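Local coordinates for protein galactokinase (PDB 6TEQ) that probably phosphorylates galactose at the expense of ATP, as a GHMP-family galactokinase, and here holds 2-deoxy-2-fluoro-galactose in its sugar pocket, at residues A[5-10]-A[132-137]; A[21-26]-A[126-131]; A[25-30]-A[75-80]; A[59-64]-A[405-410]; A[231-236]-A[401-406]. All coordinates share one frame; numbering follows the deposited sequence.

The five contacts spread from one end of the folded GHMP kinase to near its centre. Contacts 2 and 3, centres about 6 Å apart, both lay helix 12-27 on neighbouring strands 125-131 and 75-80 of the large mixed sheet. Along the chain both are nested inside the loop closed by contact 1, contact 4 crosses it, and contact 5 comes after it. Contacts 1, 4 and 5 cluster, their centres about 9 to 11 Å apart, where that sheet meets the five-stranded sheet holding strands 5-6, 402-404 and 230-236. Contacts 4 and 5 share Pro-405 and Ala-406. Contacts 3 and 5 have centres farthest apart, about 33 Å. The N-terminal segment and segment 401-410 tie the two sheets together.

Contact 1 of 5, residues A[5-10]-A[132-137]; sequences EFIEPL and CVPLGS
Cys-132 reaches across to the N-terminal segment with its side chain. Its CB lies against the branch of Leu-10, 3.9 Å from Leu-10 CG, and the methyl Leu-10 CD1 sits almost as near. From there SG stands between the backbone N and the carbonyl carbon (chi1 61°), which turns the sulfur to the chain at Pro-9 and Leu-10. At the tip, SG accepts the backbone N-H of Leu-10 in a nearly straight bond, 3.4 Å from Leu-10 N to Cys-132 SG with 173° at the hydrogen, while Pro-9 CA packs 3.8 Å from the same SG. Farther along, Ile-7 CG2 touches Pro-134 CG at 4.1 Å, the side chains sliding past each other. An alanine in place of Cys-132 would probably leave the Leu-10 N-H without its acceptor and open a gap beside Pro-9. Pro-134 begins a type II turn to Ser-137, whose OG bonds back to Pro-134 O; the turn includes Gly-136, which contacts ADP when the nucleotide is bound; none is present here. The pairing is mostly apolar, with one straight N-H...S bond fixing the chain at Leu-10 beside the loop that leads to the nucleotide site.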
# COMPACT_ATOMS: atom_id res chain seq x y z
N GLU A 5 0.11 12.88 18.40
CA GLU A 5 -0.16 13.65 17.16
C GLU A 5 -1.04 12.85 16.20
O GLU A 5 -0.67 11.71 15.90
CB GLU A 5 1.13 14.04 16.46
CG GLU A 5 0.99 14.89 15.23
CD GLU A 5 2.29 15.20 14.48
OE1 GLU A 5 2.28 16.17 13.71
OE2 GLU A 5 3.30 14.43 14.67
N PHE A 6 -2.05 13.52 15.62
CA PHE A 6 -2.80 13.03 14.44
C PHE A 6 -2.31 13.85 13.24
O PHE A 6 -2.26 15.09 13.29
CB PHE A 6 -4.32 13.12 14.63
CG PHE A 6 -4.91 11.97 15.40
CD1 PHE A 6 -4.60 11.79 16.75
CD2 PHE A 6 -5.72 11.02 14.77
CE1 PHE A 6 -5.13 10.73 17.47
CE2 PHE A 6 -6.25 9.96 15.49
CZ PHE A 6 -5.94 9.80 16.83
N ILE A 7 -1.88 13.13 12.20
CA ILE A 7 -1.32 13.67 10.93
C ILE A 7 -2.49 13.85 9.98
O ILE A 7 -2.98 12.83 9.48
CB ILE A 7 -0.29 12.70 10.33
CG1 ILE A 7 0.87 12.47 11.29
CG2 ILE A 7 0.20 13.19 8.97
CD1 ILE A 7 1.44 13.76 11.80
N GLU A 8 -2.92 15.08 9.74
CA GLU A 8 -4.15 15.39 8.98
C GLU A 8 -3.86 15.27 7.49
O GLU A 8 -2.74 15.50 7.04
CB GLU A 8 -4.67 16.77 9.37
CG GLU A 8 -5.23 16.83 10.79
CD GLU A 8 -6.39 15.88 11.04
OE1 GLU A 8 -6.44 15.21 12.10
OE2 GLU A 8 -7.21 15.76 10.13
N PRO A 9 -4.84 14.91 6.64
CA PRO A 9 -4.55 14.91 5.21
C PRO A 9 -4.62 16.36 4.69
O PRO A 9 -5.38 17.18 5.13
CB PRO A 9 -5.70 14.11 4.59
CG PRO A 9 -6.81 14.25 5.59
CD PRO A 9 -6.14 14.33 6.96
N LEU A 10 -3.79 16.62 3.70
CA LEU A 10 -3.84 17.83 2.89
C LEU A 10 -5.17 17.85 2.15
O LEU A 10 -5.57 16.85 1.49
CB LEU A 10 -2.67 17.86 1.89
CG LEU A 10 -1.26 18.01 2.45
CD1 LEU A 10 -0.26 17.65 1.36
CD2 LEU A 10 -0.98 19.40 3.00
N CYS A 132 1.47 14.11 2.21
CA CYS A 132 1.16 13.92 3.63
C CYS A 132 1.04 12.41 3.94
O CYS A 132 0.48 12.11 4.99
CB CYS A 132 -0.09 14.68 4.00
SG CYS A 132 -1.54 14.13 3.08
N VAL A 133 1.46 11.50 3.04
CA VAL A 133 1.55 10.05 3.36
C VAL A 133 2.80 9.87 4.21
O VAL A 133 3.90 10.08 3.71
CB VAL A 133 1.55 9.16 2.12
CG1 VAL A 133 1.57 7.70 2.49
CG2 VAL A 133 0.40 9.48 1.23
N PRO A 134 2.66 9.53 5.51
CA PRO A 134 3.80 9.56 6.43
C PRO A 134 4.91 8.58 6.03
O PRO A 134 4.68 7.41 5.64
CB PRO A 134 3.17 9.28 7.82
CG PRO A 134 1.70 9.60 7.64
CD PRO A 134 1.39 9.25 6.20
N LEU A 135 6.14 9.10 6.03
CA LEU A 135 7.32 8.32 5.67
C LEU A 135 7.51 7.20 6.70
O LEU A 135 7.31 7.47 7.91
CB LEU A 135 8.54 9.25 5.61
CG LEU A 135 8.46 10.27 4.48
CD1 LEU A 135 9.58 11.29 4.57
CD2 LEU A 135 8.47 9.56 3.13
N GLY A 136 7.82 6.01 6.23
CA GLY A 136 8.15 4.83 7.07
C GLY A 136 6.95 4.22 7.75
O GLY A 136 7.10 3.20 8.43
N SER A 137 5.77 4.73 7.45
CA SER A 137 4.51 4.25 8.09
C SER A 137 3.99 2.95 7.48
O SER A 137 3.02 2.41 8.05
CB SER A 137 3.48 5.34 7.98
OG SER A 137 3.06 5.51 6.62

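Contact 2 of 5, residues A[21-26]-A[126-131]; sequences KLFVDT and DAAFVS
Leu-22 and Phe-23 both carry CG anti to the backbone N (chi1 178° and -172°), and from adjacent places on helix 12-27 they reach different parts of strand 125-131. Leu-22 drops onto Ala-128, its CG 3.8 Å from Ala-128 CB, and its CD2 continues to Phe-129 O at 3.5 Å and to the methyl Val-130 CG2. Phe-23 goes the other way along the strand. Its CB packs 3.9 Å from Ala-128 CB, and its ring presents an edge to the backbone, with Asp-126 O in the ring plane 3.4 Å from Phe-23 CE2. The Asp-126 CB methylene also meets this end of the ring, and the two side chains cross at about a right angle. The closeness is consistent with the small Ala-128 under the helix: Phe-23 N stands 3.7 Å from Ala-128 CB, and the axes of the short helix and strand segments approach to 7.5 Å. The carboxylate of Asp-126 is turned to Arg-77 and Arg-71, which form salt bridges with it. The helix, running at 138° to the strand, covers one face of the large sheet, also touching Val-79 of strand 75-80 and Ala-67 of strand 54-70; Phe-129 points from the opposite face to helix 141-156.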
# COMPACT_ATOMS: atom_id res chain seq x y z
N LYS A 21 3.50 25.77 -5.82
CA LYS A 21 4.50 26.71 -5.31
C LYS A 21 5.90 26.05 -5.36
O LYS A 21 6.89 26.71 -5.75
CB LYS A 21 4.10 27.15 -3.89
CG LYS A 21 5.12 28.05 -3.17
CD LYS A 21 4.52 28.74 -1.98
CE LYS A 21 5.48 29.49 -1.06
NZ LYS A 21 6.75 29.91 -1.69
N LEU A 22 6.06 24.79 -4.94
CA LEU A 22 7.38 24.16 -4.97
C LEU A 22 7.85 24.07 -6.43
O LEU A 22 9.05 24.24 -6.73
CB LEU A 22 7.33 22.79 -4.31
CG LEU A 22 8.62 22.00 -4.31
CD1 LEU A 22 9.69 22.73 -3.53
CD2 LEU A 22 8.41 20.65 -3.65
N PHE A 23 6.93 23.79 -7.31
CA PHE A 23 7.28 23.66 -8.75
C PHE A 23 7.76 25.04 -9.27
O PHE A 23 8.85 25.10 -9.86
CB PHE A 23 6.06 23.21 -9.56
CG PHE A 23 6.42 22.89 -10.98
CD1 PHE A 23 6.60 23.94 -11.89
CD2 PHE A 23 6.64 21.59 -11.38
CE1 PHE A 23 6.96 23.65 -13.18
CE2 PHE A 23 6.99 21.29 -12.68
CZ PHE A 23 7.15 22.32 -13.57
N VAL A 24 7.03 26.11 -8.98
CA VAL A 24 7.34 27.48 -9.51
C VAL A 24 8.63 27.94 -8.83
O VAL A 24 9.53 28.46 -9.55
CB VAL A 24 6.16 28.45 -9.31
CG1 VAL A 24 6.54 29.91 -9.57
CG2 VAL A 24 4.98 28.09 -10.23
N ASP A 25 8.78 27.73 -7.51
CA ASP A 25 10.02 28.07 -6.77
C ASP A 25 11.27 27.35 -7.32
O ASP A 25 12.43 27.83 -7.21
CB ASP A 25 9.83 27.73 -5.28
CG ASP A 25 8.92 28.74 -4.62
OD1 ASP A 25 8.57 29.76 -5.31
OD2 ASP A 25 8.55 28.51 -3.46
N THR A 26 11.11 26.14 -7.80
CA THR A 26 12.23 25.28 -8.18
C THR A 26 12.56 25.52 -9.67
O THR A 26 13.76 25.59 -9.98
CB THR A 26 11.93 23.81 -7.92
OG1 THR A 26 11.56 23.56 -6.57
CG2 THR A 26 13.12 22.97 -8.29
N ASP A 126 9.70 17.65 -15.69
CA ASP A 126 10.00 18.36 -14.43
C ASP A 126 8.86 18.07 -13.48
O ASP A 126 7.70 18.16 -13.89
CB ASP A 126 10.16 19.83 -14.65
CG ASP A 126 11.33 20.19 -15.54
OD1 ASP A 126 12.43 19.49 -15.41
OD2 ASP A 126 11.17 21.21 -16.29
N ALA A 127 9.19 17.76 -12.22
CA ALA A 127 8.13 17.55 -11.22
C ALA A 127 8.55 18.04 -9.84
O ALA A 127 9.76 17.97 -9.48
CB ALA A 127 7.66 16.12 -11.19
N ALA A 128 7.52 18.37 -9.10
CA ALA A 128 7.59 18.72 -7.67
C ALA A 128 6.54 17.90 -6.94
O ALA A 128 5.36 17.88 -7.29
CB ALA A 128 7.39 20.17 -7.42
N PHE A 129 6.98 17.25 -5.88
CA PHE A 129 6.09 16.44 -5.01
C PHE A 129 5.94 17.08 -3.62
O PHE A 129 6.94 17.49 -3.00
CB PHE A 129 6.75 15.07 -4.77
CG PHE A 129 6.86 14.27 -6.00
CD1 PHE A 129 5.79 13.48 -6.38
CD2 PHE A 129 7.94 14.38 -6.85
CE1 PHE A 129 5.88 12.68 -7.51
CE2 PHE A 129 8.01 13.60 -7.99
CZ PHE A 129 6.97 12.80 -8.33
N VAL A 130 4.71 17.12 -3.15
CA VAL A 130 4.32 17.44 -1.77
C VAL A 130 3.41 16.30 -1.31
O VAL A 130 2.49 15.96 -2.01
CB VAL A 130 3.64 18.81 -1.62
CG1 VAL A 130 3.17 18.97 -0.21
CG2 VAL A 130 4.62 19.94 -2.04
N SER A 131 3.73 15.68 -0.16
CA SER A 131 2.95 14.56 0.36
C SER A 131 2.53 14.79 1.80
O SER A 131 3.25 15.46 2.56
CB SER A 131 3.76 13.28 0.21
OG SER A 131 3.00 12.14 0.51

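Contact 3 of 5, residues A[25-30]-A[75-80]; sequences DTYGAA and KVRVVS
Tyr-27 overlaps the guanidinium of Arg-77: Tyr-27 CD1 sits over the centre of one guanidinium face, 3.6 Å from Arg-77 CZ and 3.5 Å from Arg-77 NH2. With the planes 49° apart the overlap is inclined, not a parallel stack. It belongs to helix-on-sheet packing in the GHMP-kinase fold, where the last turn of helix 12-27 lies on strand 75-80. The bend of the arginine chain at chi3 (-63°) turns NE aside after an extended start, and the two side chains run past each other in opposite directions. Arg-77 NE makes a salt bridge with Asp-126, an acid of the next strand that would help hold the guanidinium in position under the ring.

Beyond the overlap, the tyrosine hydroxyl lies close over the strand backbone, with Tyr-27 OH 3.3 Å from Val-78 CA, and donates its hydrogen bond to Ala-127 O of the neighbouring strand. Val-79 CG1 is 4.1 Å from Tyr-27 CZ, and on that same side Thr-26 CG2 lies over the ring face, toward its rim. The same Val-79 CG1 is 3.6 Å from Thr-26 OG1, which is hydrogen-bonded to Leu-22 O one turn back in the helix. At Gly-28 the backbone leaves the helix with positive phi. The outer end is bridged by one water, which donates to Tyr-27 O at 2.7 Å and accepts from Arg-77 NH2 at 2.9 Å, lying in the guanidinium plane at its edge.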
# COMPACT_ATOMS: atom_id res chain seq x y z
N ASP A 25 8.78 27.73 -7.51
CA ASP A 25 10.02 28.07 -6.77
C ASP A 25 11.27 27.35 -7.32
O ASP A 25 12.43 27.83 -7.21
CB ASP A 25 9.83 27.73 -5.28
CG ASP A 25 8.92 28.74 -4.62
OD1 ASP A 25 8.57 29.76 -5.31
OD2 ASP A 25 8.55 28.51 -3.46
N THR A 26 11.11 26.14 -7.80
CA THR A 26 12.23 25.28 -8.18
C THR A 26 12.56 25.52 -9.67
O THR A 26 13.76 25.59 -9.98
CB THR A 26 11.93 23.81 -7.92
OG1 THR A 26 11.56 23.56 -6.57
CG2 THR A 26 13.12 22.97 -8.29
N TYR A 27 11.53 25.54 -10.53
CA TYR A 27 11.69 25.48 -12.01
C TYR A 27 11.29 26.76 -12.73
O TYR A 27 11.67 26.86 -13.90
CB TYR A 27 10.84 24.34 -12.58
CG TYR A 27 11.11 23.01 -11.95
CD1 TYR A 27 12.38 22.49 -11.92
CD2 TYR A 27 10.12 22.26 -11.34
CE1 TYR A 27 12.68 21.26 -11.36
CE2 TYR A 27 10.42 21.02 -10.74
CZ TYR A 27 11.70 20.52 -10.73
OH TYR A 27 12.07 19.30 -10.22
N GLY A 28 10.72 27.73 -12.03
CA GLY A 28 10.25 29.04 -12.51
C GLY A 28 9.02 28.95 -13.36
O GLY A 28 8.10 29.73 -13.14
N ALA A 29 9.02 28.05 -14.34
CA ALA A 29 7.83 27.76 -15.19
C ALA A 29 6.61 27.36 -14.32
O ALA A 29 6.79 26.78 -13.22
CB ALA A 29 8.17 26.65 -16.21
N ALA A 30 5.41 27.55 -14.84
CA ALA A 30 4.15 26.97 -14.30
C ALA A 30 4.11 25.49 -14.67
O ALA A 30 4.50 25.13 -15.76
CB ALA A 30 2.97 27.67 -14.89
N LYS A 75 15.43 14.66 -20.21
CA LYS A 75 15.84 15.03 -18.84
C LYS A 75 14.63 14.89 -17.90
O LYS A 75 13.52 15.23 -18.28
CB LYS A 75 16.42 16.44 -18.75
CG LYS A 75 17.80 16.59 -19.39
CD LYS A 75 18.40 17.95 -19.27
CE LYS A 75 19.80 18.03 -19.81
NZ LYS A 75 19.95 19.09 -20.83
N VAL A 76 14.89 14.41 -16.70
CA VAL A 76 13.90 14.27 -15.60
C VAL A 76 14.49 14.98 -14.40
O VAL A 76 15.54 14.54 -13.92
CB VAL A 76 13.54 12.83 -15.26
CG1 VAL A 76 12.65 12.85 -14.03
CG2 VAL A 76 12.88 12.13 -16.43
N ARG A 77 13.83 16.06 -14.04
CA ARG A 77 14.12 16.80 -12.80
C ARG A 77 12.97 16.55 -11.83
O ARG A 77 11.83 16.82 -12.16
CB ARG A 77 14.39 18.28 -12.99
CG ARG A 77 15.58 18.58 -13.87
CD ARG A 77 15.87 20.03 -13.98
NE ARG A 77 14.79 20.73 -14.60
CZ ARG A 77 14.68 22.05 -14.64
NH1 ARG A 77 15.60 22.83 -14.09
NH2 ARG A 77 13.63 22.58 -15.23
N VAL A 78 13.30 16.25 -10.59
CA VAL A 78 12.28 16.09 -9.54
C VAL A 78 12.78 16.74 -8.26
O VAL A 78 13.98 16.66 -7.93
CB VAL A 78 11.92 14.60 -9.32
CG1 VAL A 78 11.22 14.04 -10.53
CG2 VAL A 78 13.06 13.74 -8.93
N VAL A 79 11.84 17.26 -7.51
CA VAL A 79 12.13 17.84 -6.18
C VAL A 79 11.01 17.38 -5.26
O VAL A 79 9.86 17.19 -5.75
CB VAL A 79 12.31 19.35 -6.27
CG1 VAL A 79 11.02 19.99 -6.76
CG2 VAL A 79 12.80 19.96 -4.94
N SER A 80 11.30 17.27 -3.98
CA SER A 80 10.28 16.90 -2.98
C SER A 80 10.26 17.94 -1.89
O SER A 80 11.35 18.42 -1.55
CB SER A 80 10.62 15.54 -2.38
OG SER A 80 9.84 15.25 -1.22
O HOH W 1 12.29 25.08 -15.85

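Contact 4 of 5, residues A[59-64]-A[405-410]; sequences ALPHRT and PAFAAA
Pro-61 presses its ring against Phe-407, with Pro-61 CG over the aromatic face 4.2 Å from the ring centroid and 27° off the normal, a CH-pi contact. The tight part of the contact lies beside this pair. Leu-60 CD2 packs 3.6 Å from Ala-406 CB, and the methyl Ala-409 CB sits 3.6 Å from Leu-60 O, near the Pro-61 ring. One direct backbone bond joins the segments there, Ala-409 N to Ala-59 O at 2.8 Å. At the far end the His-62 ring turns an edge to the loop: Pro-405 O lies in the ring plane 3.2 Å from His-62 CE1, and Pro-405 CD packs against the same corner. This carbonyl oxygen is buried and has no hydrogen-bond partner in the model, so the polarised C-H of the imidazole is likely to give it some compensation. His-62 NE2 is bound to Ile-7 O.

The side toward Ala-410 is wetter and looser. One water donates to Leu-60 O and to Ala-410 O, and accepts from Arg-63 NH1 at 3.0 Å; another links Ala-59 N to Ala-409 O. Arg-63 also forms a salt bridge with Glu-415, and its guanidinium bonds to Ser-411 O. The loop 405-410, on its way from strand 402-404 to strand 413-417, thus runs past the corner where strand 54-70 turns at Pro-61, while strand 33-42 pairs with strand 54-70 at Leu-60 and His-62.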
# COMPACT_ATOMS: atom_id res chain seq x y z
N ALA A 59 -8.15 3.32 0.09
CA ALA A 59 -7.26 4.47 -0.15
C ALA A 59 -7.45 5.42 1.02
O ALA A 59 -8.62 5.75 1.41
CB ALA A 59 -7.60 5.13 -1.44
N LEU A 60 -6.36 5.92 1.58
CA LEU A 60 -6.44 6.98 2.61
C LEU A 60 -6.80 8.33 1.98
O LEU A 60 -6.59 8.58 0.80
CB LEU A 60 -5.12 7.05 3.35
CG LEU A 60 -4.81 5.91 4.29
CD1 LEU A 60 -3.37 6.06 4.71
CD2 LEU A 60 -5.71 5.98 5.51
N PRO A 61 -7.28 9.29 2.79
CA PRO A 61 -7.43 10.64 2.27
C PRO A 61 -6.08 11.32 2.04
O PRO A 61 -5.99 12.29 1.30
CB PRO A 61 -8.14 11.34 3.40
CG PRO A 61 -7.91 10.54 4.65
CD PRO A 61 -7.75 9.13 4.17
N HIS A 62 -5.05 10.80 2.67
CA HIS A 62 -3.66 11.31 2.62
C HIS A 62 -3.11 11.00 1.23
O HIS A 62 -3.11 9.82 0.81
CB HIS A 62 -2.77 10.64 3.65
CG HIS A 62 -3.24 10.90 5.03
ND1 HIS A 62 -4.39 10.29 5.51
CD2 HIS A 62 -2.77 11.71 6.01
CE1 HIS A 62 -4.63 10.74 6.74
NE2 HIS A 62 -3.62 11.58 7.08
N ARG A 63 -2.63 12.02 0.51
CA ARG A 63 -2.18 11.91 -0.87
C ARG A 63 -0.79 12.52 -1.03
O ARG A 63 -0.40 13.45 -0.25
CB ARG A 63 -3.18 12.55 -1.80
CG ARG A 63 -4.56 11.86 -1.76
CD ARG A 63 -5.70 12.74 -2.22
NE ARG A 63 -5.86 12.89 -3.67
CZ ARG A 63 -6.42 12.01 -4.50
NH1 ARG A 63 -6.85 10.84 -4.06
NH2 ARG A 63 -6.58 12.32 -5.78
N THR A 64 -0.14 12.05 -2.10
CA THR A 64 1.06 12.69 -2.66
C THR A 64 0.56 13.50 -3.86
O THR A 64 -0.05 12.90 -4.78
CB THR A 64 2.09 11.66 -3.07
OG1 THR A 64 2.51 11.08 -1.85
CG2 THR A 64 3.29 12.18 -3.85
N PRO A 405 -6.27 10.12 10.83
CA PRO A 405 -7.65 9.82 10.51
C PRO A 405 -7.68 8.94 9.27
O PRO A 405 -6.79 9.05 8.41
CB PRO A 405 -8.28 11.17 10.25
CG PRO A 405 -7.12 12.01 9.78
CD PRO A 405 -5.93 11.52 10.58
N ALA A 406 -8.71 8.12 9.19
CA ALA A 406 -8.78 7.15 8.09
C ALA A 406 -10.23 6.83 7.77
O ALA A 406 -11.00 6.54 8.65
CB ALA A 406 -7.96 5.92 8.38
N PHE A 407 -10.48 6.70 6.50
CA PHE A 407 -11.74 6.22 5.94
C PHE A 407 -11.43 5.88 4.49
O PHE A 407 -10.39 6.34 3.98
CB PHE A 407 -12.82 7.28 6.08
CG PHE A 407 -12.40 8.65 5.62
CD1 PHE A 407 -12.55 9.06 4.31
CD2 PHE A 407 -11.92 9.55 6.57
CE1 PHE A 407 -12.16 10.35 3.93
CE2 PHE A 407 -11.53 10.84 6.20
CZ PHE A 407 -11.65 11.23 4.87
N ALA A 408 -12.33 5.23 3.84
CA ALA A 408 -12.15 4.84 2.44
C ALA A 408 -12.38 6.06 1.56
O ALA A 408 -13.51 6.59 1.45
CB ALA A 408 -13.08 3.71 2.09
N ALA A 409 -11.31 6.51 0.93
CA ALA A 409 -11.24 7.74 0.11
C ALA A 409 -11.01 7.39 -1.35
O ALA A 409 -10.95 6.22 -1.74
CB ALA A 409 -10.15 8.64 0.68
N ALA A 410 -11.05 8.43 -2.19
CA ALA A 410 -10.93 8.32 -3.65
C ALA A 410 -9.52 7.96 -4.08
O ALA A 410 -8.51 8.17 -3.34
CB ALA A 410 -11.37 9.66 -4.24
O HOH W 2 -10.94 3.61 -0.64
O HOH W 3 -7.69 9.80 -1.39

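Contact 5 of 5, residues A[231-236]-A[401-406]; sequences ELLVVD and PRALPA
Asp-236 OD2 is gripped by two nitrogens of Arg-402, NE at 2.8 Å and NH2 at 3.0 Å, a side-on salt bridge at the end of an antiparallel beta pair. The oxygen lies practically in the guanidinium plane; NE comes to it from above the carboxylate plane, while NH2 meets it nearly along the C-O direction. Arg-402 CG stands between the backbone N and carbonyl carbon (chi1 62°), and the chain then runs extended to NE beside Asp-236. A leucine in place of Arg-402 would probably leave the buried Asp-236 OD2 without its charged mate. The other oxygen, OD1, accepts from the backbone N of Gln-238. Strands 230-236 and 402-404 zip up behind this pair: Asp-236 and Arg-402 exchange backbone bonds, Asp-236 N to Arg-402 O at 2.7 Å, and Val-235 faces Ala-403 as a non-hydrogen-bonded pair. Val-235 CG1 packs 3.7 Å from Pro-401 CB, the two side chains pointing the same way, toward helix 382-396. Past Leu-404 the strands part and water steps in, one molecule joining Leu-232 O, Val-234 N and Leu-404 O. There Ala-406 turns its methyl back to the strand, its CB 3.5 Å from Val-234 CG2.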
# COMPACT_ATOMS: atom_id res chain seq x y z
N GLU A 231 -14.97 3.76 13.66
CA GLU A 231 -13.81 4.62 13.33
C GLU A 231 -12.65 3.65 13.09
O GLU A 231 -12.47 2.72 13.89
CB GLU A 231 -13.63 5.65 14.46
CG GLU A 231 -12.22 6.23 14.61
CD GLU A 231 -12.09 7.25 15.73
OE1 GLU A 231 -12.96 7.28 16.66
OE2 GLU A 231 -11.10 8.01 15.70
N LEU A 232 -11.92 3.85 12.00
CA LEU A 232 -10.75 3.01 11.73
C LEU A 232 -9.56 3.79 12.27
O LEU A 232 -9.18 4.79 11.65
CB LEU A 232 -10.60 2.73 10.25
CG LEU A 232 -9.44 1.80 9.93
CD1 LEU A 232 -9.70 0.40 10.39
CD2 LEU A 232 -9.18 1.86 8.44
N LEU A 233 -9.05 3.36 13.41
CA LEU A 233 -7.86 3.98 14.01
C LEU A 233 -6.66 3.49 13.20
O LEU A 233 -6.52 2.29 13.01
CB LEU A 233 -7.74 3.59 15.49
CG LEU A 233 -6.45 4.09 16.17
CD1 LEU A 233 -6.38 5.59 16.12
CD2 LEU A 233 -6.38 3.63 17.60
N VAL A 234 -5.79 4.40 12.81
CA VAL A 234 -4.51 4.04 12.16
C VAL A 234 -3.38 4.68 12.97
O VAL A 234 -3.48 5.89 13.20
CB VAL A 234 -4.50 4.50 10.70
CG1 VAL A 234 -3.11 4.22 10.09
CG2 VAL A 234 -5.61 3.85 9.95
N VAL A 235 -2.42 3.87 13.44
CA VAL A 235 -1.32 4.38 14.26
C VAL A 235 -0.04 3.96 13.59
O VAL A 235 0.22 2.75 13.46
CB VAL A 235 -1.40 3.87 15.72
CG1 VAL A 235 -0.13 4.28 16.49
CG2 VAL A 235 -2.67 4.36 16.39
N ASP A 236 0.73 4.92 13.18
CA ASP A 236 2.11 4.71 12.71
C ASP A 236 3.02 4.57 13.92
O ASP A 236 3.15 5.50 14.74
CB ASP A 236 2.50 5.88 11.82
CG ASP A 236 3.96 5.89 11.38
OD1 ASP A 236 4.67 4.90 11.59
OD2 ASP A 236 4.34 6.91 10.83
N PRO A 401 4.53 7.20 18.88
CA PRO A 401 3.79 6.93 17.66
C PRO A 401 3.09 8.20 17.18
O PRO A 401 2.99 9.20 17.94
CB PRO A 401 2.82 5.84 18.12
CG PRO A 401 2.50 6.24 19.52
CD PRO A 401 3.78 6.80 20.08
N ARG A 402 2.45 8.07 16.02
CA ARG A 402 1.53 9.14 15.55
C ARG A 402 0.35 8.45 14.91
O ARG A 402 0.50 7.31 14.41
CB ARG A 402 2.24 10.11 14.62
CG ARG A 402 2.76 9.46 13.37
CD ARG A 402 3.76 10.38 12.63
NE ARG A 402 4.39 9.64 11.60
CZ ARG A 402 5.39 10.10 10.88
NH1 ARG A 402 5.73 11.38 11.02
NH2 ARG A 402 5.96 9.31 9.99
N ALA A 403 -0.76 9.11 14.84
CA ALA A 403 -1.99 8.54 14.31
C ALA A 403 -2.45 9.35 13.12
O ALA A 403 -1.94 10.41 12.83
CB ALA A 403 -3.02 8.46 15.42
N LEU A 404 -3.36 8.76 12.36
CA LEU A 404 -3.92 9.43 11.16
C LEU A 404 -5.40 9.14 11.18
O LEU A 404 -5.78 7.99 11.41
CB LEU A 404 -3.36 8.79 9.87
CG LEU A 404 -1.92 8.90 9.42
CD1 LEU A 404 -1.07 8.02 10.26
CD2 LEU A 404 -1.86 8.41 7.95
N PRO A 405 -6.27 10.12 10.83
CA PRO A 405 -7.65 9.82 10.51
C PRO A 405 -7.68 8.94 9.27
O PRO A 405 -6.79 9.05 8.41
CB PRO A 405 -8.28 11.17 10.25
CG PRO A 405 -7.12 12.01 9.78
CD PRO A 405 -5.93 11.52 10.58
N ALA A 406 -8.71 8.12 9.19
CA ALA A 406 -8.78 7.15 8.09
C ALA A 406 -10.23 6.83 7.77
O ALA A 406 -11.00 6.54 8.65
CB ALA A 406 -7.96 5.92 8.38
O HOH W 4 -12.39 6.46 10.86
O HOH W 5 -7.77 6.93 12.76